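Local coordinates for protein dihydropteroate synthase (Xanthomonas albilineans GPE PC73, PDB 6DAY) that probably catalyses the condensation of 4-aminobenzoate with 6-hydroxymethyl-7,8-dihydropterin diphosphate to give 7,8-dihydropteroate, the direct precursor of folates, at residues V74-E79 with T102-V107; G24-T29 with L60-E65; R225-G230 with E239-G244. All coordinates share one frame; numbering follows the deposited sequence.

Contact 1: residues V74-E79 with T102-V107. With PAB (4-aminobenzoic acid), chain F.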
# COMPACT_ATOMS: atom_id res chain seq x y z
N VAL D 74 -13.90 -18.24 5.59
CA VAL D 74 -14.84 -17.16 5.91
C VAL D 74 -16.24 -17.76 5.95
O VAL D 74 -16.68 -18.33 4.94
CB VAL D 74 -14.75 -16.02 4.89
CG1 VAL D 74 -15.73 -14.89 5.21
CG2 VAL D 74 -13.31 -15.49 4.86
N PRO D 75 -16.98 -17.61 7.03
CA PRO D 75 -18.32 -18.18 7.08
C PRO D 75 -19.22 -17.46 6.11
O PRO D 75 -19.05 -16.27 5.85
CB PRO D 75 -18.73 -17.94 8.55
CG PRO D 75 -17.46 -17.75 9.26
CD PRO D 75 -16.56 -17.03 8.32
N VAL D 76 -20.20 -18.20 5.56
CA VAL D 76 -21.06 -17.64 4.52
C VAL D 76 -21.72 -16.33 4.96
O VAL D 76 -21.87 -15.40 4.15
CB VAL D 76 -22.08 -18.71 4.04
CG1 VAL D 76 -22.98 -19.20 5.19
CG2 VAL D 76 -22.91 -18.17 2.89
N GLU D 77 -22.19 -16.24 6.21
CA GLU D 77 -22.84 -15.00 6.63
C GLU D 77 -21.89 -13.81 6.50
O GLU D 77 -22.30 -12.74 6.04
CB GLU D 77 -23.37 -15.12 8.08
N GLU D 78 -20.62 -14.00 6.82
CA GLU D 78 -19.65 -12.91 6.72
C GLU D 78 -19.30 -12.63 5.27
O GLU D 78 -19.16 -11.46 4.89
CB GLU D 78 -18.40 -13.25 7.55
CG GLU D 78 -17.27 -12.22 7.44
CD GLU D 78 -17.63 -10.85 7.96
OE1 GLU D 78 -18.48 -10.76 8.88
OE2 GLU D 78 -17.04 -9.86 7.47
N GLU D 79 -19.18 -13.68 4.45
CA GLU D 79 -18.88 -13.48 3.04
C GLU D 79 -19.98 -12.65 2.39
O GLU D 79 -19.69 -11.71 1.63
CB GLU D 79 -18.73 -14.85 2.35
CG GLU D 79 -18.16 -14.72 0.94
CD GLU D 79 -17.93 -16.06 0.24
OE1 GLU D 79 -18.13 -17.13 0.85
OE2 GLU D 79 -17.55 -16.02 -0.95
N THR D 102 -16.44 -16.57 -5.69
CA THR D 102 -16.95 -17.34 -4.55
C THR D 102 -17.06 -18.79 -5.01
O THR D 102 -17.21 -19.04 -6.21
CB THR D 102 -18.32 -16.85 -4.09
OG1 THR D 102 -18.71 -17.60 -2.93
CG2 THR D 102 -19.41 -17.08 -5.17
N PHE D 103 -17.00 -19.72 -4.05
CA PHE D 103 -17.29 -21.11 -4.35
C PHE D 103 -18.59 -21.57 -3.71
O PHE D 103 -18.99 -22.74 -3.90
CB PHE D 103 -16.13 -22.04 -3.94
CG PHE D 103 -15.80 -22.03 -2.48
CD1 PHE D 103 -16.49 -22.84 -1.58
CD2 PHE D 103 -14.74 -21.26 -2.02
CE1 PHE D 103 -16.16 -22.83 -0.21
CE2 PHE D 103 -14.42 -21.24 -0.67
CZ PHE D 103 -15.12 -22.02 0.24
N LYS D 104 -19.32 -20.67 -3.04
CA LYS D 104 -20.52 -21.05 -2.26
C LYS D 104 -21.78 -20.75 -3.05
O LYS D 104 -22.01 -19.61 -3.45
CB LYS D 104 -20.54 -20.29 -0.94
CG LYS D 104 -19.35 -20.56 -0.05
CD LYS D 104 -19.59 -19.94 1.35
CE LYS D 104 -18.45 -20.24 2.32
NZ LYS D 104 -17.23 -19.42 1.94
N PRO D 105 -22.65 -21.74 -3.28
CA PRO D 105 -23.86 -21.47 -4.06
C PRO D 105 -24.74 -20.40 -3.44
O PRO D 105 -25.40 -19.66 -4.18
CB PRO D 105 -24.56 -22.84 -4.12
CG PRO D 105 -23.91 -23.68 -3.04
CD PRO D 105 -22.49 -23.15 -2.91
N GLU D 106 -24.77 -20.29 -2.11
CA GLU D 106 -25.61 -19.28 -1.49
C GLU D 106 -25.15 -17.88 -1.87
O GLU D 106 -25.98 -16.98 -2.09
CB GLU D 106 -25.57 -19.43 0.04
CG GLU D 106 -26.04 -20.79 0.59
CD GLU D 106 -24.91 -21.82 0.77
OE1 GLU D 106 -23.89 -21.85 0.02
OE2 GLU D 106 -25.05 -22.65 1.70
N VAL D 107 -23.82 -17.69 -1.98
CA VAL D 107 -23.26 -16.40 -2.37
C VAL D 107 -23.44 -16.17 -3.86
O VAL D 107 -23.81 -15.06 -4.27
CB VAL D 107 -21.78 -16.31 -1.96
CG1 VAL D 107 -21.17 -14.94 -2.39
CG2 VAL D 107 -21.59 -16.53 -0.44
C1' PAB F . -15.03 -12.29 11.18
O1' PAB F . -15.73 -12.62 12.15
O2' PAB F . -15.00 -11.09 10.81
C1 PAB F . -14.23 -13.35 10.45
C2 PAB F . -13.28 -12.96 9.51
C3 PAB F . -12.55 -13.93 8.83
C4 PAB F . -12.76 -15.27 9.11
C5 PAB F . -13.70 -15.65 10.05
C6 PAB F . -14.43 -14.69 10.72
N4 PAB F . -11.98 -16.27 8.40
O HOH W 1 -16.02 -18.25 -1.39
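Two acidic side chains share one lysine here: K104 NZ forms a salt bridge with E79 OE1 at 2.7 Å and its main one with E65, a pair so short that its exact geometry is doubtful. The lysine probably offsets the charge crowding of the two glutamates. The segments start helices 76-93 and 105-114, neighbours on the outer layer of the TIM barrel, with P75 and K104 at their N-cap positions. A third acceptor, V74 O, takes the same ammonium group at 3.2 Å. The bend at the last torsion of K104 (chi4 72°) turns NZ into this cluster, while its CD lies 3.9 Å from V76 CB. V76 CG2 meets V107 CG2 at 3.9 Å, the two side chains pointing in opposite senses, and V107 CG2 also meets the E79 carboxylate. P75, turned away from segment 102-107, touches C5 of a 4-aminobenzoate with its CD at 3.6 Å, a molecule also hydrogen-bonded to H48 of the second subunit. E79 runs out extended, and its OE2 receives T102 OG1 at 2.8 Å from above the carboxylate plane; T102 OG1 accepts K104 N at 3.1 Å, closing an ST turn.

Contact 2: residues G24-T29 with L60-E65. With SO4 (sulfate ion), chain U.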
# COMPACT_ATOMS: atom_id res chain seq x y z
N GLY D 24 -10.38 -6.53 -13.18
CA GLY D 24 -9.76 -5.89 -12.04
C GLY D 24 -10.15 -6.55 -10.75
O GLY D 24 -11.34 -6.85 -10.53
N ILE D 25 -9.16 -6.81 -9.91
CA ILE D 25 -9.41 -7.51 -8.64
C ILE D 25 -9.94 -6.52 -7.60
O ILE D 25 -9.28 -5.53 -7.25
CB ILE D 25 -8.14 -8.21 -8.15
CG1 ILE D 25 -7.64 -9.26 -9.18
CG2 ILE D 25 -8.37 -8.80 -6.73
CD1 ILE D 25 -6.32 -9.85 -8.86
N VAL D 26 -11.10 -6.84 -7.03
CA VAL D 26 -11.68 -6.03 -5.95
C VAL D 26 -11.83 -6.96 -4.76
O VAL D 26 -12.82 -7.69 -4.66
CB VAL D 26 -13.03 -5.41 -6.33
CG1 VAL D 26 -13.57 -4.58 -5.16
CG2 VAL D 26 -12.87 -4.55 -7.57
N ASN D 27 -10.86 -6.92 -3.85
CA ASN D 27 -10.95 -7.75 -2.65
C ASN D 27 -11.69 -6.99 -1.55
O ASN D 27 -11.41 -5.81 -1.30
CB ASN D 27 -9.57 -8.16 -2.16
CG ASN D 27 -8.93 -9.23 -3.04
OD1 ASN D 27 -9.62 -10.09 -3.59
ND2 ASN D 27 -7.63 -9.18 -3.17
N VAL D 28 -12.66 -7.67 -0.90
CA VAL D 28 -13.44 -7.02 0.16
C VAL D 28 -13.04 -7.68 1.46
O VAL D 28 -13.73 -8.57 1.96
CB VAL D 28 -14.97 -7.14 -0.07
CG1 VAL D 28 -15.68 -6.19 0.87
CG2 VAL D 28 -15.29 -6.79 -1.50
N THR D 29 -11.86 -7.34 1.97
CA THR D 29 -11.45 -7.94 3.22
C THR D 29 -10.93 -6.83 4.10
O THR D 29 -10.33 -5.87 3.59
CB THR D 29 -10.40 -9.04 3.03
OG1 THR D 29 -9.25 -8.49 2.37
CG2 THR D 29 -10.97 -10.21 2.17
N LEU D 60 -15.00 -6.25 -13.31
CA LEU D 60 -14.45 -6.23 -11.96
C LEU D 60 -14.79 -7.56 -11.30
O LEU D 60 -15.87 -8.09 -11.55
CB LEU D 60 -15.05 -5.10 -11.12
CG LEU D 60 -14.79 -3.69 -11.63
CD1 LEU D 60 -15.56 -2.67 -10.78
CD2 LEU D 60 -13.29 -3.36 -11.63
N ASP D 61 -13.86 -8.11 -10.51
CA ASP D 61 -14.05 -9.38 -9.83
C ASP D 61 -14.09 -9.10 -8.33
O ASP D 61 -13.06 -8.78 -7.74
CB ASP D 61 -12.95 -10.37 -10.14
CG ASP D 61 -13.24 -11.77 -9.64
OD1 ASP D 61 -14.41 -12.20 -9.68
OD2 ASP D 61 -12.30 -12.46 -9.21
N ILE D 62 -15.24 -9.33 -7.70
CA ILE D 62 -15.47 -8.92 -6.32
C ILE D 62 -15.45 -10.17 -5.45
O ILE D 62 -16.23 -11.11 -5.68
CB ILE D 62 -16.79 -8.14 -6.21
CG1 ILE D 62 -16.68 -6.82 -6.96
CG2 ILE D 62 -17.24 -7.94 -4.71
CD1 ILE D 62 -17.80 -6.55 -7.89
N GLY D 63 -14.56 -10.20 -4.48
CA GLY D 63 -14.44 -11.39 -3.66
C GLY D 63 -14.31 -11.09 -2.19
O GLY D 63 -13.63 -10.13 -1.83
N GLY D 64 -14.96 -11.87 -1.33
CA GLY D 64 -14.84 -11.57 0.08
C GLY D 64 -14.18 -12.67 0.88
O GLY D 64 -14.19 -12.64 2.11
N GLU D 65 -13.63 -13.69 0.21
CA GLU D 65 -12.98 -14.78 0.93
C GLU D 65 -11.63 -15.04 0.30
O GLU D 65 -11.55 -15.41 -0.88
CB GLU D 65 -13.84 -16.06 0.91
CG GLU D 65 -13.19 -17.25 1.66
CD GLU D 65 -14.16 -18.40 1.93
OE1 GLU D 65 -13.97 -19.13 2.93
OE2 GLU D 65 -15.10 -18.57 1.13
S SO4 U . -6.03 -12.23 -4.78
O1 SO4 U . -5.58 -10.86 -4.50
O2 SO4 U . -5.45 -13.17 -3.81
O3 SO4 U . -7.49 -12.33 -4.62
O4 SO4 U . -5.65 -12.62 -6.14
O HOH W 2 -11.66 -10.72 -6.13
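Neighbouring parallel strands in the central barrel, 21-27 and 59-63, are joined by a ladder running from G24 to V28 and L60 to G63. The donors alternate between the strands: D61 N gives to G24 O, V26 N to D61 O, G63 N to V26 O and V28 N to G63 O, all within 2.8 to 3.1 Å. The last of these carries the pairing one residue beyond the strand end. CA-H...O contacts from L60 and I62 to G24 O and V26 O add to the same carbonyls. V26, L60 and I62 point to the face packed by helices 41-54 and 76-93: V26 CB meets I62 CG1 at 4.0 Å, and further on V28 CG2 meets I62 CG2 at 3.9 Å, the two side chains set at a slant. This is the beta-alpha-beta crossover of a TIM barrel, strand 21-27, helix 41-54 and strand 59-63, with the segments 22° from parallel. On the other face I25, N27 and D61 look into the barrel mouth. The first torsion of N27 (chi1 -74°) places its amide by the sulfate, where ND2 donates to O1 at 3.0 Å and more weakly to O3. R261 and H263 complete the anion site, which is consistent with the place of the substrate's diphosphate in this family. A water links the two strands, firmly at D61 O (2.9 Å) and weakly at N27 OD1. D61 OD1 is hydrogen-bonded to S99, and OD2 to N120 and R261, which fix its position. Where the strands end, T29 CG2 only brushes G64 O, and T29 OG1 turns to S32. V28 O is buried here without a hydrogen-bond partner in the model.

Contact 3: residues R225-G230 with E239-G244. With PAB (4-aminobenzoic acid), chain R; PAB (4-aminobenzoic acid), chain N.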
# COMPACT_ATOMS: atom_id res chain seq x y z
N ARG D 225 0.83 -10.42 -8.93
CA ARG D 225 1.57 -10.27 -7.68
C ARG D 225 1.74 -11.58 -6.94
O ARG D 225 1.96 -11.59 -5.73
CB ARG D 225 0.93 -9.22 -6.77
CG ARG D 225 0.65 -7.90 -7.46
CD ARG D 225 0.16 -6.89 -6.39
NE ARG D 225 0.00 -5.56 -6.97
CZ ARG D 225 -0.28 -4.47 -6.27
NH1 ARG D 225 -0.48 -4.54 -4.95
NH2 ARG D 225 -0.38 -3.31 -6.89
N LYS D 226 1.66 -12.70 -7.64
CA LYS D 226 1.75 -13.96 -6.93
C LYS D 226 3.19 -14.29 -6.52
O LYS D 226 4.19 -13.73 -7.03
CB LYS D 226 1.19 -15.07 -7.80
CG LYS D 226 -0.29 -14.85 -8.06
CD LYS D 226 -1.01 -16.15 -8.17
CE LYS D 226 -2.51 -15.95 -8.38
NZ LYS D 226 -3.18 -15.33 -7.23
N ARG D 227 3.27 -15.23 -5.57
CA ARG D 227 4.53 -15.64 -4.98
C ARG D 227 5.50 -16.10 -6.07
O ARG D 227 6.69 -15.81 -6.00
CB ARG D 227 4.31 -16.75 -3.94
CG ARG D 227 3.88 -16.22 -2.55
CD ARG D 227 4.90 -15.20 -2.00
NE ARG D 227 4.41 -14.32 -0.93
CZ ARG D 227 3.34 -13.53 -1.01
NH1 ARG D 227 2.60 -13.50 -2.10
NH2 ARG D 227 3.01 -12.76 0.02
N SER D 228 5.00 -16.79 -7.10
CA SER D 228 5.87 -17.24 -8.19
C SER D 228 6.50 -16.07 -8.94
O SER D 228 7.65 -16.17 -9.39
CB SER D 228 5.07 -18.12 -9.16
OG SER D 228 4.94 -19.44 -8.66
N ILE D 229 5.74 -15.00 -9.16
CA ILE D 229 6.32 -13.81 -9.81
C ILE D 229 7.41 -13.25 -8.93
O ILE D 229 8.48 -12.85 -9.42
CB ILE D 229 5.22 -12.76 -10.08
CG1 ILE D 229 4.14 -13.30 -11.03
CG2 ILE D 229 5.84 -11.47 -10.66
CD1 ILE D 229 4.63 -13.84 -12.32
N GLY D 230 7.18 -13.24 -7.60
CA GLY D 230 8.21 -12.82 -6.67
C GLY D 230 9.47 -13.67 -6.76
O GLY D 230 10.58 -13.15 -6.74
N GLU D 239 3.62 -5.59 -3.68
CA GLU D 239 3.58 -4.34 -4.45
C GLU D 239 4.81 -4.15 -5.33
O GLU D 239 4.80 -3.32 -6.24
CB GLU D 239 3.41 -3.14 -3.50
CG GLU D 239 4.53 -3.00 -2.47
CD GLU D 239 4.17 -3.61 -1.12
OE1 GLU D 239 4.68 -3.11 -0.09
OE2 GLU D 239 3.39 -4.58 -1.09
N GLN D 240 5.88 -4.89 -5.08
CA GLN D 240 7.11 -4.80 -5.87
C GLN D 240 7.05 -5.68 -7.11
O GLN D 240 7.98 -5.67 -7.93
CB GLN D 240 8.31 -5.19 -5.03
CG GLN D 240 8.58 -4.22 -3.87
CD GLN D 240 9.58 -4.77 -2.88
OE1 GLN D 240 9.66 -5.98 -2.67
NE2 GLN D 240 10.36 -3.89 -2.27
N ARG D 241 5.98 -6.46 -7.25
CA ARG D 241 5.88 -7.46 -8.29
C ARG D 241 5.13 -6.97 -9.51
O ARG D 241 4.68 -7.81 -10.32
CB ARG D 241 5.16 -8.70 -7.72
CG ARG D 241 6.00 -9.34 -6.62
CD ARG D 241 5.22 -10.49 -5.95
NE ARG D 241 5.98 -10.94 -4.79
CZ ARG D 241 5.48 -11.71 -3.83
NH1 ARG D 241 4.23 -12.14 -3.92
NH2 ARG D 241 6.25 -12.09 -2.81
N VAL D 242 4.89 -5.67 -9.63
CA VAL D 242 4.00 -5.22 -10.70
C VAL D 242 4.60 -5.48 -12.08
O VAL D 242 3.92 -5.95 -12.99
CB VAL D 242 3.64 -3.74 -10.53
CG1 VAL D 242 2.70 -3.34 -11.64
CG2 VAL D 242 3.00 -3.56 -9.15
N ALA D 243 5.85 -5.04 -12.29
CA ALA D 243 6.40 -5.19 -13.63
C ALA D 243 6.43 -6.64 -14.06
O ALA D 243 6.06 -6.98 -15.20
CB ALA D 243 7.79 -4.55 -13.69
N GLY D 244 6.89 -7.51 -13.17
CA GLY D 244 6.89 -8.94 -13.49
C GLY D 244 5.50 -9.50 -13.74
O GLY D 244 5.33 -10.37 -14.61
C1' PAB R . 0.08 -16.97 -4.59
O1' PAB R . 0.73 -15.95 -4.27
O2' PAB R . 0.67 -17.99 -4.99
C1 PAB R . -1.44 -16.96 -4.50
C2 PAB R . -2.06 -15.78 -4.16
C3 PAB R . -3.44 -15.71 -4.07
C4 PAB R . -4.20 -16.85 -4.30
C5 PAB R . -3.57 -18.05 -4.64
C6 PAB R . -2.19 -18.11 -4.75
N4 PAB R . -5.64 -16.75 -4.18
C1' PAB N . 5.29 -2.22 -15.92
O1' PAB N . 6.33 -2.65 -16.50
O2' PAB N . 4.14 -2.46 -16.37
C1 PAB N . 5.47 -1.45 -14.62
C2 PAB N . 6.73 -1.02 -14.25
C3 PAB N . 6.90 -0.34 -13.06
C4 PAB N . 5.81 -0.09 -12.26
C5 PAB N . 4.55 -0.52 -12.63
C6 PAB N . 4.37 -1.20 -13.82
N4 PAB N . 5.99 0.63 -11.01
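At the rim of a pocket holding a 4-aminobenzoate, R241 stretches across from segment 239-244 to reach R225, R227 and G230. Its chain is extended from CG to NE (chi2 174°), and its NH1 donates to R225 O at 3.0 Å. The acceptor lies in the guanidinium plane, whereas the donor sits above the carbonyl plane. NE passes G230 CA at 3.5 Å, where no side chain intervenes, and donates a hydrogen bond to R235 O. The R227 guanidinium stands 76° to that of R241, and R227 NH1 comes within 2.8 Å of R241 NH1. Both are donors and no hydrogen bond joins them, so this approach of like charges is doubtful at that length; R225 O and R235 O probably meet part of the R241 charge. Within the TIM barrel both segments belong to the link between strands 220-221 and 259-262: one begins helix 227-233, the other helix 242-254. The first helix start contributes to the ligand site. R227 N holds carboxylate oxygen O1' of the 4-aminobenzoate at 2.9 Å while the R227 side chain passes close by, and K226 NZ lies 3.2 Å from ring atom C3. This is consistent with the substrate mode of the family. I229 CG2 packs on the backbone of G244, 3.7 Å from its C, and close to R241 CB. R225, whose guanidinium forms a salt bridge with D264, rests one face on E239 CA and runs alongside V242. V242 CG1 also touches C6 of a second 4-aminobenzoate at 3.5 Å, while A243 packs on A267 of the third subunit.

In the fold
The three contacts follow one another along the chain, contact 2 first, then contact 1 and contact 3, in a single TIM barrel. Contact 2 lies in the parallel sheet, its centre about 9 Å from the chain centre, while those of contacts 1 and 3 sit farther out, each about 17 Å from it. Contacts 1 and 2, about 13 Å apart between centres, touch directly, since E65, just past strand 59-63, meets K104 and V74 at the start of the outer helices. Contact 3 stands about 28 Å from contact 1, centre to centre. Contact 2 lies beside the sulfate and contact 3 beside a 4-aminobenzoate, with nearest atoms about 7 Å apart, consistent with one active-site cleft.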